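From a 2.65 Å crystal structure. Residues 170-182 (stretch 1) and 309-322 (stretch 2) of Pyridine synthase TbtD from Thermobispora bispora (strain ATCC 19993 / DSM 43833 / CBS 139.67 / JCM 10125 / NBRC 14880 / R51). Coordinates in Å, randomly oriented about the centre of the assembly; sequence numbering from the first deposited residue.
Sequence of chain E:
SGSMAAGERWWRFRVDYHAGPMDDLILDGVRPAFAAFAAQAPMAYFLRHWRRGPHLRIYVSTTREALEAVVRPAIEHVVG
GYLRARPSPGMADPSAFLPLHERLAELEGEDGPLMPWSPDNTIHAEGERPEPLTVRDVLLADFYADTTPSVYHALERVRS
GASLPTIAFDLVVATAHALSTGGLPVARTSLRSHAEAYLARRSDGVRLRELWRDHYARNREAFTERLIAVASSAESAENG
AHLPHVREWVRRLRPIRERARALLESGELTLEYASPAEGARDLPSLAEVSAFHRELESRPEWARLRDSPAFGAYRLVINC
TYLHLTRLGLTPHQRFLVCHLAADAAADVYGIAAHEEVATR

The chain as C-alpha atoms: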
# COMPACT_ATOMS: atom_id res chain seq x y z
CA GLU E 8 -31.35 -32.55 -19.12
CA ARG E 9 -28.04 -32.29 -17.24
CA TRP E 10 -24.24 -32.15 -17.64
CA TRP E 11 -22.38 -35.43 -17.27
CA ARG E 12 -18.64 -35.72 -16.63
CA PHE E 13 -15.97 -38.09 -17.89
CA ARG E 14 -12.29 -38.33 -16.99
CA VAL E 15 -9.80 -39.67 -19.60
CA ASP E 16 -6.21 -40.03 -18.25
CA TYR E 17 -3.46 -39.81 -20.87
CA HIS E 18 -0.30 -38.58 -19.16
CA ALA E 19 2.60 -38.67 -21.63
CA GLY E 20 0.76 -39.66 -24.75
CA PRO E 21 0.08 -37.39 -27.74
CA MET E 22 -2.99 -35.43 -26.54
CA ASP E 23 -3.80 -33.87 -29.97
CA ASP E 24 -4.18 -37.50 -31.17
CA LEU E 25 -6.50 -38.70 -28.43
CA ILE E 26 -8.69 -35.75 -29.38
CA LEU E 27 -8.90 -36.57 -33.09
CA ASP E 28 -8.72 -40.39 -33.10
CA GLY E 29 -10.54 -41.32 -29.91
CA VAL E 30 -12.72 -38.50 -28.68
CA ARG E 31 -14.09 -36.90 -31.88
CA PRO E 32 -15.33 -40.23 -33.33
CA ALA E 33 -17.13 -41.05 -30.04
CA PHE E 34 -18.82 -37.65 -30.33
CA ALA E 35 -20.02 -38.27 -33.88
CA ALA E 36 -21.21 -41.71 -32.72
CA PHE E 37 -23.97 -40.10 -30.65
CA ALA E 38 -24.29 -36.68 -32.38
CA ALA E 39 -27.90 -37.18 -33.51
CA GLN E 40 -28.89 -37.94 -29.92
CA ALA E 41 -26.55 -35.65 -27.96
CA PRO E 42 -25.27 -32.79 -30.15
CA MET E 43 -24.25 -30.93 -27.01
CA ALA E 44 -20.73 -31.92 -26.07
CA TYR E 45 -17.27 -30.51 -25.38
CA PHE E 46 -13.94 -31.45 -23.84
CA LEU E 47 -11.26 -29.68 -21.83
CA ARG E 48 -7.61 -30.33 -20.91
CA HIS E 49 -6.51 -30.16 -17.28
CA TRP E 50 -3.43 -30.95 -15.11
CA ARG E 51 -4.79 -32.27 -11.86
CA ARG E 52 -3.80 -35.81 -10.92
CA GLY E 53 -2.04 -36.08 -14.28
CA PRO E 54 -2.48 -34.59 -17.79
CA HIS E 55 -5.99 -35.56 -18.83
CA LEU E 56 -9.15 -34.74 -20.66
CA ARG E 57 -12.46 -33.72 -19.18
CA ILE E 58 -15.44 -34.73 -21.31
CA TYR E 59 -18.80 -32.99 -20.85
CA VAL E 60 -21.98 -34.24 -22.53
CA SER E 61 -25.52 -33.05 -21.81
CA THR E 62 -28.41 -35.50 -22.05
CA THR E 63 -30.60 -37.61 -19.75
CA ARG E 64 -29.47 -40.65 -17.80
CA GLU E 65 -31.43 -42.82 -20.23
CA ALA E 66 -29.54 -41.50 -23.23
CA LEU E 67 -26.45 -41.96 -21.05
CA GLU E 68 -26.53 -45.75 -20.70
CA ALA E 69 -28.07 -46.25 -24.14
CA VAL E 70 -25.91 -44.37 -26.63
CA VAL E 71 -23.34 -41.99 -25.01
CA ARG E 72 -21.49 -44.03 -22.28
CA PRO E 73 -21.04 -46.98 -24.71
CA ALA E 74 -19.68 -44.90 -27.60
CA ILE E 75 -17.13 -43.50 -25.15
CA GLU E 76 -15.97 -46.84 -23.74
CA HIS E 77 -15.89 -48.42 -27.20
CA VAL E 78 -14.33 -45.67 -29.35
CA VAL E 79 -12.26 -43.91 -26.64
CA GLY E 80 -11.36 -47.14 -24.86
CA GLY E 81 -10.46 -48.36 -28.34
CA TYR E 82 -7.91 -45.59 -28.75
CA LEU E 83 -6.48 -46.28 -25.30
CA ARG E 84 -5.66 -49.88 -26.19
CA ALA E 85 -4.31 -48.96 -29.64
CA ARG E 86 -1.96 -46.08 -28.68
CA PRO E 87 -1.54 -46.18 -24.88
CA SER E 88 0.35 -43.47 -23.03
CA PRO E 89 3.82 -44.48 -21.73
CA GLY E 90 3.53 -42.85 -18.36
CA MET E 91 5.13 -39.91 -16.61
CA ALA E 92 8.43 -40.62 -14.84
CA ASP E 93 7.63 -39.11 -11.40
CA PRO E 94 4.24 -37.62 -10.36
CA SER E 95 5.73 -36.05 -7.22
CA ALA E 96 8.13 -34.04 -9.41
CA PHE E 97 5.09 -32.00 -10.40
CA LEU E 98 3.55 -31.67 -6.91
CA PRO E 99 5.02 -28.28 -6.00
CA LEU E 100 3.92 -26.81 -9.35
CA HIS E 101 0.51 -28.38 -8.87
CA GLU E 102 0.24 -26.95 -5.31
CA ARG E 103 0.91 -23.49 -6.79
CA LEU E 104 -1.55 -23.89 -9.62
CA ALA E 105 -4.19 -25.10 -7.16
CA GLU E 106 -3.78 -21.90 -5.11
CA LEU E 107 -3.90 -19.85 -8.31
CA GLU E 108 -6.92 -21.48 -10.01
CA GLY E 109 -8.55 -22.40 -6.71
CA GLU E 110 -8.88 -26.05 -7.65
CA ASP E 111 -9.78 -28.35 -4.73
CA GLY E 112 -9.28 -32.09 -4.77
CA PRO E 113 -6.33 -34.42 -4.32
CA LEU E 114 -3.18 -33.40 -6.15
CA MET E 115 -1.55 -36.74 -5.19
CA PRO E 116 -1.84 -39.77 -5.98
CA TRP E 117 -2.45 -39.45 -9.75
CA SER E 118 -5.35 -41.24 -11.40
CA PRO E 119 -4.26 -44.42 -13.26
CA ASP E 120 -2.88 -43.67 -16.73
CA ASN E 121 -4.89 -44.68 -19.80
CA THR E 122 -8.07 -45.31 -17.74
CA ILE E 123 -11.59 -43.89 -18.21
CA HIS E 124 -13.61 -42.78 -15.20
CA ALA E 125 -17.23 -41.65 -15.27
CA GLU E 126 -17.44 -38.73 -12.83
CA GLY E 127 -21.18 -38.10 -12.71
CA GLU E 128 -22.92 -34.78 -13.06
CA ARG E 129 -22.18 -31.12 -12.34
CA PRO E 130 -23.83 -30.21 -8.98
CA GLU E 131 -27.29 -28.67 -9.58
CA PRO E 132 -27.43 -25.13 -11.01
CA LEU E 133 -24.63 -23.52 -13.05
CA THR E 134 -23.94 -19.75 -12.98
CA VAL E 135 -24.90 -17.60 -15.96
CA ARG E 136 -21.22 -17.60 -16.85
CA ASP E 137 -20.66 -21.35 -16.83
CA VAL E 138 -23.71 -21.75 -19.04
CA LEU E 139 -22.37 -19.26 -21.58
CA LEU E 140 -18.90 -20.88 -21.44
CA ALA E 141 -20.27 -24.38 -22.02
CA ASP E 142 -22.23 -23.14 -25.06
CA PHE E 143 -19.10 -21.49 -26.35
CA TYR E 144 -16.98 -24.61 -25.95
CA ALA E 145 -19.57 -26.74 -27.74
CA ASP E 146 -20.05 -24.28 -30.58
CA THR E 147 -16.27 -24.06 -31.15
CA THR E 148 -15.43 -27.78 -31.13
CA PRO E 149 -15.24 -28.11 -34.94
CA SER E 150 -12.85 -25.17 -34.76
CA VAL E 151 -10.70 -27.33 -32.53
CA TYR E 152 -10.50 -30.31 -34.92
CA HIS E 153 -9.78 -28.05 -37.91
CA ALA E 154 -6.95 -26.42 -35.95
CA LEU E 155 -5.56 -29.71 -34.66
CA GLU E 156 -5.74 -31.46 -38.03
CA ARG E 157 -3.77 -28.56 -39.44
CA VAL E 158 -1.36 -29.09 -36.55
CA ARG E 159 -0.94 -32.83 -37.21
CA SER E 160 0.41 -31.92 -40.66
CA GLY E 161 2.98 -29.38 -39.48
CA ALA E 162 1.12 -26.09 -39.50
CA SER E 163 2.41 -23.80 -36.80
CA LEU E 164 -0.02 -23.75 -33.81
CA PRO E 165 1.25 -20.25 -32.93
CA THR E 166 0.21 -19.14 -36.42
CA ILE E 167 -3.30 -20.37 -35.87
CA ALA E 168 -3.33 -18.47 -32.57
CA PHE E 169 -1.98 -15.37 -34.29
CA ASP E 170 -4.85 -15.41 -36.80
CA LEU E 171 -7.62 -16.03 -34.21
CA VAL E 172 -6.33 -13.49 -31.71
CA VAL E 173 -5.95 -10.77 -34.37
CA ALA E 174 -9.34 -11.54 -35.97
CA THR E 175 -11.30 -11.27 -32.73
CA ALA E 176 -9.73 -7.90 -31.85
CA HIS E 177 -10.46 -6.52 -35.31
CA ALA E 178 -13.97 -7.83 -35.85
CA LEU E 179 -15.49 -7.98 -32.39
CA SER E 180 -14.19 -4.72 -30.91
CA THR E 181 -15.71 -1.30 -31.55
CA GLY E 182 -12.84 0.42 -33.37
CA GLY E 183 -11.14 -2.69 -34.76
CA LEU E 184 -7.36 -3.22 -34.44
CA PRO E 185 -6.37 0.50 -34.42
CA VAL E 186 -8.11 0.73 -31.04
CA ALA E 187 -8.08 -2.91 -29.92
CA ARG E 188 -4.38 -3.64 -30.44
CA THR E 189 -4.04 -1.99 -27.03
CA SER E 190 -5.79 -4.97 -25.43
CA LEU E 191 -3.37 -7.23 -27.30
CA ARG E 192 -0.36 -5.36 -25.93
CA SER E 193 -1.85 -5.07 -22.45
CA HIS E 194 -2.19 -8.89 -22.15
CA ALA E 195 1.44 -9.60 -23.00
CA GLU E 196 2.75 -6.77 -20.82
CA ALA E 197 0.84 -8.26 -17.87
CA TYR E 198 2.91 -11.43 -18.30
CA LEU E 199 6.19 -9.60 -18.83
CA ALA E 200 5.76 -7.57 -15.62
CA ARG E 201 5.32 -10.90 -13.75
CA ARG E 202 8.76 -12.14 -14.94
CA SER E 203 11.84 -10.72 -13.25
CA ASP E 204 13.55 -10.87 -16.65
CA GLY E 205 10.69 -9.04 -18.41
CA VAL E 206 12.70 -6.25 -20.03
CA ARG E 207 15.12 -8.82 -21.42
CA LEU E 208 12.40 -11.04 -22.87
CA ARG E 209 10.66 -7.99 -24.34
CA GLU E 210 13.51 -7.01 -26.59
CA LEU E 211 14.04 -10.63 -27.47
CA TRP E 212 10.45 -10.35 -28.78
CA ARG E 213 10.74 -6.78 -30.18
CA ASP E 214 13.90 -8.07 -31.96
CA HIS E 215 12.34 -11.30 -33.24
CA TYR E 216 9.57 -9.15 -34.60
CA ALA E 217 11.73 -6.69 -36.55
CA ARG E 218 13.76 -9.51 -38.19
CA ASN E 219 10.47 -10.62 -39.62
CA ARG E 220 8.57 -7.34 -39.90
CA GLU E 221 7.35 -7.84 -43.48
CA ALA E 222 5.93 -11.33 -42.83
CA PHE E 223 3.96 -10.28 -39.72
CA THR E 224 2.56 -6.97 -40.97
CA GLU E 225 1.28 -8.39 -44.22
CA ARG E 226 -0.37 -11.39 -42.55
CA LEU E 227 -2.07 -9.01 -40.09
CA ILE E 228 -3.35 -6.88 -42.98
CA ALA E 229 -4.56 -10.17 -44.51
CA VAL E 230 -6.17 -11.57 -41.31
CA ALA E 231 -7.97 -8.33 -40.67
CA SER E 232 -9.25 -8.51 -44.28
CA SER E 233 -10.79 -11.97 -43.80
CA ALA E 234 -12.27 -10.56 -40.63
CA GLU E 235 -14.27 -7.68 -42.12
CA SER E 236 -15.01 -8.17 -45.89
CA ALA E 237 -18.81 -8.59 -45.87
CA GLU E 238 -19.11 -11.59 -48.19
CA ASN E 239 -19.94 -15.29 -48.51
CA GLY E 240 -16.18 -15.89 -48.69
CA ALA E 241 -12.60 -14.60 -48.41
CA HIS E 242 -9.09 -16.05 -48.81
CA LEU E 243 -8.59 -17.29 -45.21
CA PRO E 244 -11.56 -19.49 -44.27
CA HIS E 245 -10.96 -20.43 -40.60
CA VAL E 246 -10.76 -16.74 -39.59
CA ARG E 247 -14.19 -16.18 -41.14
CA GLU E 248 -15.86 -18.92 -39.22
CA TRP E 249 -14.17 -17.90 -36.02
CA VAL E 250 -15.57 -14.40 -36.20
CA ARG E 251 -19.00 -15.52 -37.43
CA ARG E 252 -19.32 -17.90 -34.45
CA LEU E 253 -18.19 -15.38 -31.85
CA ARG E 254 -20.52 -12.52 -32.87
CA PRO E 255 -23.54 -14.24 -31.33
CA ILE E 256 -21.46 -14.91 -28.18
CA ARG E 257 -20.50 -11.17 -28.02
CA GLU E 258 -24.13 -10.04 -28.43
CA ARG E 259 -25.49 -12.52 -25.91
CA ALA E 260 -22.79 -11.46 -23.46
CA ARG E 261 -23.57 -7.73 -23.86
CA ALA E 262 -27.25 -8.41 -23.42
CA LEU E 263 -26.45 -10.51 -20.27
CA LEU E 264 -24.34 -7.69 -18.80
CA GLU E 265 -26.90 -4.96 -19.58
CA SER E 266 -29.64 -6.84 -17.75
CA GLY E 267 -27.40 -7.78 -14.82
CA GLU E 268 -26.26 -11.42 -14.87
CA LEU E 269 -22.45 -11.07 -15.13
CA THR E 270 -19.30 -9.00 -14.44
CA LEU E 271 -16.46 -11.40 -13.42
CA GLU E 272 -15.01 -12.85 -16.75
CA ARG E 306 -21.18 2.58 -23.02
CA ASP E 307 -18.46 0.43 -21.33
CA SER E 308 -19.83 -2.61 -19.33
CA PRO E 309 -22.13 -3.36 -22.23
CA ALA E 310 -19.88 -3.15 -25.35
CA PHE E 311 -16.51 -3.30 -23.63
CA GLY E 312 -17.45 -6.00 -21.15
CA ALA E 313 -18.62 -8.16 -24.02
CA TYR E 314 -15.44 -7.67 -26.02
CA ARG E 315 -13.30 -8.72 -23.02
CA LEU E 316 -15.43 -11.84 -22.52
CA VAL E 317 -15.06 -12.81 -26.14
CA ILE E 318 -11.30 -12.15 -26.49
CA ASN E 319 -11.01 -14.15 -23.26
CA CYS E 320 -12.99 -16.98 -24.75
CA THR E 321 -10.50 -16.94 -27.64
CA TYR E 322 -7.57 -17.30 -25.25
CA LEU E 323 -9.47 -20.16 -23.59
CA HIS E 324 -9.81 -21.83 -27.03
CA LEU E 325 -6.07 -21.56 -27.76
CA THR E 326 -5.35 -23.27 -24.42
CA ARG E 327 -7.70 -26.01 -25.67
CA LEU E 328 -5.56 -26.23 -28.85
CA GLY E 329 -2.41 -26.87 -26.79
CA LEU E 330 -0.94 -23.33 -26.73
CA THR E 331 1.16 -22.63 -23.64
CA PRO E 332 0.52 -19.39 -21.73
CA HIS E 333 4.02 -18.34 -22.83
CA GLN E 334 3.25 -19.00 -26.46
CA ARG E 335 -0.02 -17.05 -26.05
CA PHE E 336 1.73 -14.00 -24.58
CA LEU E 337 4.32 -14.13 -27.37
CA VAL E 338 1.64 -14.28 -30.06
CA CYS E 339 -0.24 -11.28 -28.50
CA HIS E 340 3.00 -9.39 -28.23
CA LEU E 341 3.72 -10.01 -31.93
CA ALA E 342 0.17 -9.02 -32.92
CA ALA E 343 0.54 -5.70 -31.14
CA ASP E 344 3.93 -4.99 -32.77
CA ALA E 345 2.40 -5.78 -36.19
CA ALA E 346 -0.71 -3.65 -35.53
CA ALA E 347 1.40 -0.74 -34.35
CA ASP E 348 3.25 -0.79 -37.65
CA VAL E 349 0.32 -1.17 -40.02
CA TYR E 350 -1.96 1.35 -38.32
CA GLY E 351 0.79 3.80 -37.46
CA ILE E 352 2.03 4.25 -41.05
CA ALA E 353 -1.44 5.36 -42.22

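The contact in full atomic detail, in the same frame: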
# COMPACT_ATOMS: atom_id res chain seq x y z
N ASP E 170 -3.68 -15.74 -36.00
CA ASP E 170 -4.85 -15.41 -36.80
C ASP E 170 -6.09 -15.17 -35.91
O ASP E 170 -6.71 -14.11 -35.99
CB ASP E 170 -5.15 -16.53 -37.83
CG ASP E 170 -4.06 -16.68 -38.92
OD1 ASP E 170 -3.29 -15.74 -39.17
OD2 ASP E 170 -4.01 -17.77 -39.55
N LEU E 171 -6.44 -16.15 -35.07
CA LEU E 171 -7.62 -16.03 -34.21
C LEU E 171 -7.58 -14.80 -33.33
O LEU E 171 -8.52 -14.01 -33.30
CB LEU E 171 -7.79 -17.28 -33.34
CG LEU E 171 -8.06 -18.53 -34.16
CD1 LEU E 171 -8.35 -19.75 -33.27
CD2 LEU E 171 -9.17 -18.28 -35.17
N VAL E 172 -6.48 -14.63 -32.60
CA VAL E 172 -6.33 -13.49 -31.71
C VAL E 172 -6.51 -12.16 -32.45
O VAL E 172 -7.26 -11.31 -32.01
CB VAL E 172 -4.95 -13.54 -31.00
CG1 VAL E 172 -4.40 -12.16 -30.73
CG2 VAL E 172 -5.05 -14.35 -29.73
N VAL E 173 -5.83 -11.99 -33.57
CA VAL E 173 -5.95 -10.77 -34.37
C VAL E 173 -7.39 -10.55 -34.88
O VAL E 173 -7.88 -9.43 -34.88
CB VAL E 173 -4.98 -10.79 -35.59
CG1 VAL E 173 -5.18 -9.57 -36.47
CG2 VAL E 173 -3.54 -10.87 -35.14
N ALA E 174 -8.04 -11.63 -35.31
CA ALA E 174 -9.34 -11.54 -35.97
C ALA E 174 -10.42 -11.08 -35.00
O ALA E 174 -11.25 -10.21 -35.33
CB ALA E 174 -9.72 -12.87 -36.59
N THR E 175 -10.41 -11.67 -33.80
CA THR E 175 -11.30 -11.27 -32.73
C THR E 175 -11.15 -9.79 -32.36
O THR E 175 -12.17 -9.07 -32.18
CB THR E 175 -11.09 -12.16 -31.51
OG1 THR E 175 -11.31 -13.52 -31.89
CG2 THR E 175 -12.06 -11.80 -30.40
N ALA E 176 -9.92 -9.30 -32.24
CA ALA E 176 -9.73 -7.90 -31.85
C ALA E 176 -10.15 -6.96 -32.96
O ALA E 176 -10.50 -5.82 -32.68
CB ALA E 176 -8.30 -7.62 -31.47
N HIS E 177 -10.10 -7.42 -34.21
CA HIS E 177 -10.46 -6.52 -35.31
C HIS E 177 -11.97 -6.49 -35.51
O HIS E 177 -12.58 -5.43 -35.62
CB HIS E 177 -9.76 -6.92 -36.62
CG HIS E 177 -9.89 -5.88 -37.69
ND1 HIS E 177 -9.61 -4.55 -37.46
CD2 HIS E 177 -10.30 -5.96 -38.97
CE1 HIS E 177 -9.83 -3.86 -38.57
NE2 HIS E 177 -10.25 -4.69 -39.50
N ALA E 178 -12.57 -7.68 -35.53
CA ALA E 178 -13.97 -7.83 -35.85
C ALA E 178 -14.88 -7.50 -34.67
O ALA E 178 -15.84 -6.76 -34.81
CB ALA E 178 -14.23 -9.24 -36.35
N LEU E 179 -14.58 -8.07 -33.51
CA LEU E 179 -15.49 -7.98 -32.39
C LEU E 179 -15.20 -6.85 -31.40
O LEU E 179 -15.78 -6.83 -30.32
CB LEU E 179 -15.53 -9.30 -31.63
CG LEU E 179 -16.13 -10.48 -32.37
CD1 LEU E 179 -15.03 -11.46 -32.77
CD2 LEU E 179 -17.18 -11.19 -31.53
N SER E 180 -14.31 -5.92 -31.74
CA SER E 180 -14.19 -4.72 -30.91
C SER E 180 -14.87 -3.54 -31.61
O SER E 180 -15.28 -3.66 -32.78
CB SER E 180 -12.72 -4.39 -30.60
OG SER E 180 -12.07 -3.82 -31.72
N THR E 181 -14.99 -2.41 -30.94
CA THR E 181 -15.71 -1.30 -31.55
C THR E 181 -14.87 -0.68 -32.68
O THR E 181 -15.33 -0.61 -33.83
CB THR E 181 -16.13 -0.20 -30.51
OG1 THR E 181 -16.82 -0.79 -29.40
CG2 THR E 181 -17.06 0.81 -31.16
N GLY E 182 -13.65 -0.26 -32.37
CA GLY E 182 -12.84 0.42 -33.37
C GLY E 182 -11.94 -0.46 -34.24
O GLY E 182 -11.18 0.04 -35.07
N PRO E 309 -21.62 -2.66 -21.05
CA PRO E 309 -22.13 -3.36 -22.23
C PRO E 309 -21.02 -3.73 -23.24
O PRO E 309 -20.42 -4.79 -23.09
CB PRO E 309 -23.11 -2.35 -22.83
CG PRO E 309 -23.65 -1.66 -21.64
CD PRO E 309 -22.48 -1.52 -20.69
N ALA E 310 -20.76 -2.86 -24.21
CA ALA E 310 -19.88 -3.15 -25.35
C ALA E 310 -18.54 -3.71 -24.92
O ALA E 310 -18.14 -4.79 -25.36
CB ALA E 310 -19.67 -1.89 -26.19
N PHE E 311 -17.87 -2.98 -24.05
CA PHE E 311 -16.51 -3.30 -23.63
C PHE E 311 -16.42 -4.52 -22.72
O PHE E 311 -15.40 -5.19 -22.70
CB PHE E 311 -15.88 -2.10 -22.93
CG PHE E 311 -14.43 -2.31 -22.61
CD1 PHE E 311 -13.49 -2.39 -23.63
CD2 PHE E 311 -14.00 -2.45 -21.30
CE1 PHE E 311 -12.16 -2.58 -23.35
CE2 PHE E 311 -12.67 -2.65 -21.02
CZ PHE E 311 -11.76 -2.73 -22.04
N GLY E 312 -17.46 -4.80 -21.96
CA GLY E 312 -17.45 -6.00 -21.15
C GLY E 312 -17.58 -7.20 -22.05
O GLY E 312 -17.06 -8.26 -21.77
N ALA E 313 -18.28 -7.04 -23.16
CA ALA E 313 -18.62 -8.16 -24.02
C ALA E 313 -17.40 -8.53 -24.86
O ALA E 313 -17.08 -9.71 -25.05
CB ALA E 313 -19.82 -7.80 -24.91
N TYR E 314 -16.71 -7.50 -25.36
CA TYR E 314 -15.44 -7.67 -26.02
C TYR E 314 -14.47 -8.46 -25.12
O TYR E 314 -13.96 -9.49 -25.55
CB TYR E 314 -14.83 -6.33 -26.41
CG TYR E 314 -13.45 -6.50 -27.01
CD1 TYR E 314 -13.30 -6.99 -28.30
CD2 TYR E 314 -12.31 -6.19 -26.28
CE1 TYR E 314 -12.04 -7.16 -28.85
CE2 TYR E 314 -11.06 -6.36 -26.82
CZ TYR E 314 -10.92 -6.85 -28.10
OH TYR E 314 -9.67 -7.03 -28.65
N ARG E 315 -14.22 -8.01 -23.89
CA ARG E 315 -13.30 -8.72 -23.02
C ARG E 315 -13.74 -10.17 -22.78
O ARG E 315 -12.90 -11.06 -22.65
CB ARG E 315 -13.07 -8.01 -21.66
CG ARG E 315 -12.65 -6.50 -21.68
CD ARG E 315 -11.48 -6.25 -20.64
NE ARG E 315 -10.17 -6.50 -21.27
CZ ARG E 315 -9.22 -5.60 -21.52
NH1 ARG E 315 -9.31 -4.35 -21.06
NH2 ARG E 315 -8.11 -5.97 -22.15
N LEU E 316 -15.03 -10.46 -22.75
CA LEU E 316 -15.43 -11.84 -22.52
C LEU E 316 -15.07 -12.70 -23.73
O LEU E 316 -14.75 -13.89 -23.62
CB LEU E 316 -16.93 -11.95 -22.22
CG LEU E 316 -17.36 -13.38 -21.87
CD1 LEU E 316 -18.13 -13.45 -20.56
CD2 LEU E 316 -18.20 -13.94 -23.00
N VAL E 317 -15.12 -12.07 -24.90
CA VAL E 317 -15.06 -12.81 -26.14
C VAL E 317 -13.56 -12.99 -26.53
O VAL E 317 -13.14 -14.09 -26.92
CB VAL E 317 -15.94 -12.11 -27.21
CG1 VAL E 317 -15.22 -11.05 -28.00
CG2 VAL E 317 -16.62 -13.11 -28.06
N ILE E 318 -12.74 -11.96 -26.35
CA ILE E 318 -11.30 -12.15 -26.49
C ILE E 318 -10.81 -13.16 -25.43
O ILE E 318 -9.89 -13.93 -25.68
CB ILE E 318 -10.50 -10.83 -26.37
CG1 ILE E 318 -9.06 -11.02 -26.86
CG2 ILE E 318 -10.43 -10.35 -24.96
CD1 ILE E 318 -8.90 -10.85 -28.37
N ASN E 319 -11.44 -13.19 -24.26
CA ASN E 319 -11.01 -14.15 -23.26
C ASN E 319 -11.41 -15.56 -23.62
O ASN E 319 -10.69 -16.52 -23.33
CB ASN E 319 -11.55 -13.79 -21.89
CG ASN E 319 -10.51 -13.11 -21.04
OD1 ASN E 319 -10.36 -11.89 -21.06
ND2 ASN E 319 -9.72 -13.92 -20.32
N CYS E 320 -12.56 -15.69 -24.27
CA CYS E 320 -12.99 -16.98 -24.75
C CYS E 320 -12.00 -17.48 -25.84
O CYS E 320 -11.70 -18.66 -25.93
CB CYS E 320 -14.44 -16.88 -25.27
SG CYS E 320 -15.73 -16.99 -23.95
N THR E 321 -11.49 -16.56 -26.65
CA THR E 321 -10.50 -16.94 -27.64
C THR E 321 -9.26 -17.53 -26.96
O THR E 321 -8.81 -18.63 -27.33
CB THR E 321 -10.08 -15.75 -28.50
OG1 THR E 321 -11.18 -15.34 -29.31
CG2 THR E 321 -8.92 -16.14 -29.40
N TYR E 322 -8.73 -16.81 -25.98
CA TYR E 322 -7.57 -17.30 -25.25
C TYR E 322 -7.89 -18.68 -24.70
O TYR E 322 -7.05 -19.56 -24.75
CB TYR E 322 -7.16 -16.35 -24.12
CG TYR E 322 -6.70 -14.97 -24.57
CD1 TYR E 322 -6.23 -14.75 -25.86
CD2 TYR E 322 -6.75 -13.90 -23.69
CE1 TYR E 322 -5.82 -13.49 -26.26
CE2 TYR E 322 -6.33 -12.64 -24.07
CZ TYR E 322 -5.87 -12.43 -25.35
OH TYR E 322 -5.47 -11.15 -25.74

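Residues 170-178 close a helix that begins earlier in the chain, and 309-322 belong to a longer helix with a wider pi-type turn at 309-311. The two run nearly antiparallel, at 169°, with axes 9.8 Å apart at closest approach. V172 therefore lies across from T321, T175 from I318 and S180 from Y314. L179 is the first residue to leave helical phi/psi, and the following loop stays beside the second helix, with T181 nearest A310.

At the middle, T175 points toward the second helix. T175 OG1 donates to L171 O (3.2 Å) within its own helix and sits 3.2 Å from T321 OG1; T175 CG2 packs against I318 CD1 (3.9 Å) and V317 CG1 (4.0 Å). Turning the hydroxyl back to the backbone thus leaves the methyl for the apolar neighbours. V172 CG2 meets the edge of the Y322 ring, 3.7 Å from Y322 CE1.

Toward the loop, Y314 has the largest covered area. Its CB starts out sideways, but the t rotamer brings the ring to the first stretch, where L179 O approaches the edge at Y314 CD1 (3.2 Å) and A176 CB lies 3.2 Å from Y314 OH. L179 CD2 packs on V317 CG2 (4.0 Å). S180 OG bonds A176 O (2.7 Å), tying the loop back to the helix. The contact combines apolar packing with backbone carbonyls at the edge of the Y314 ring.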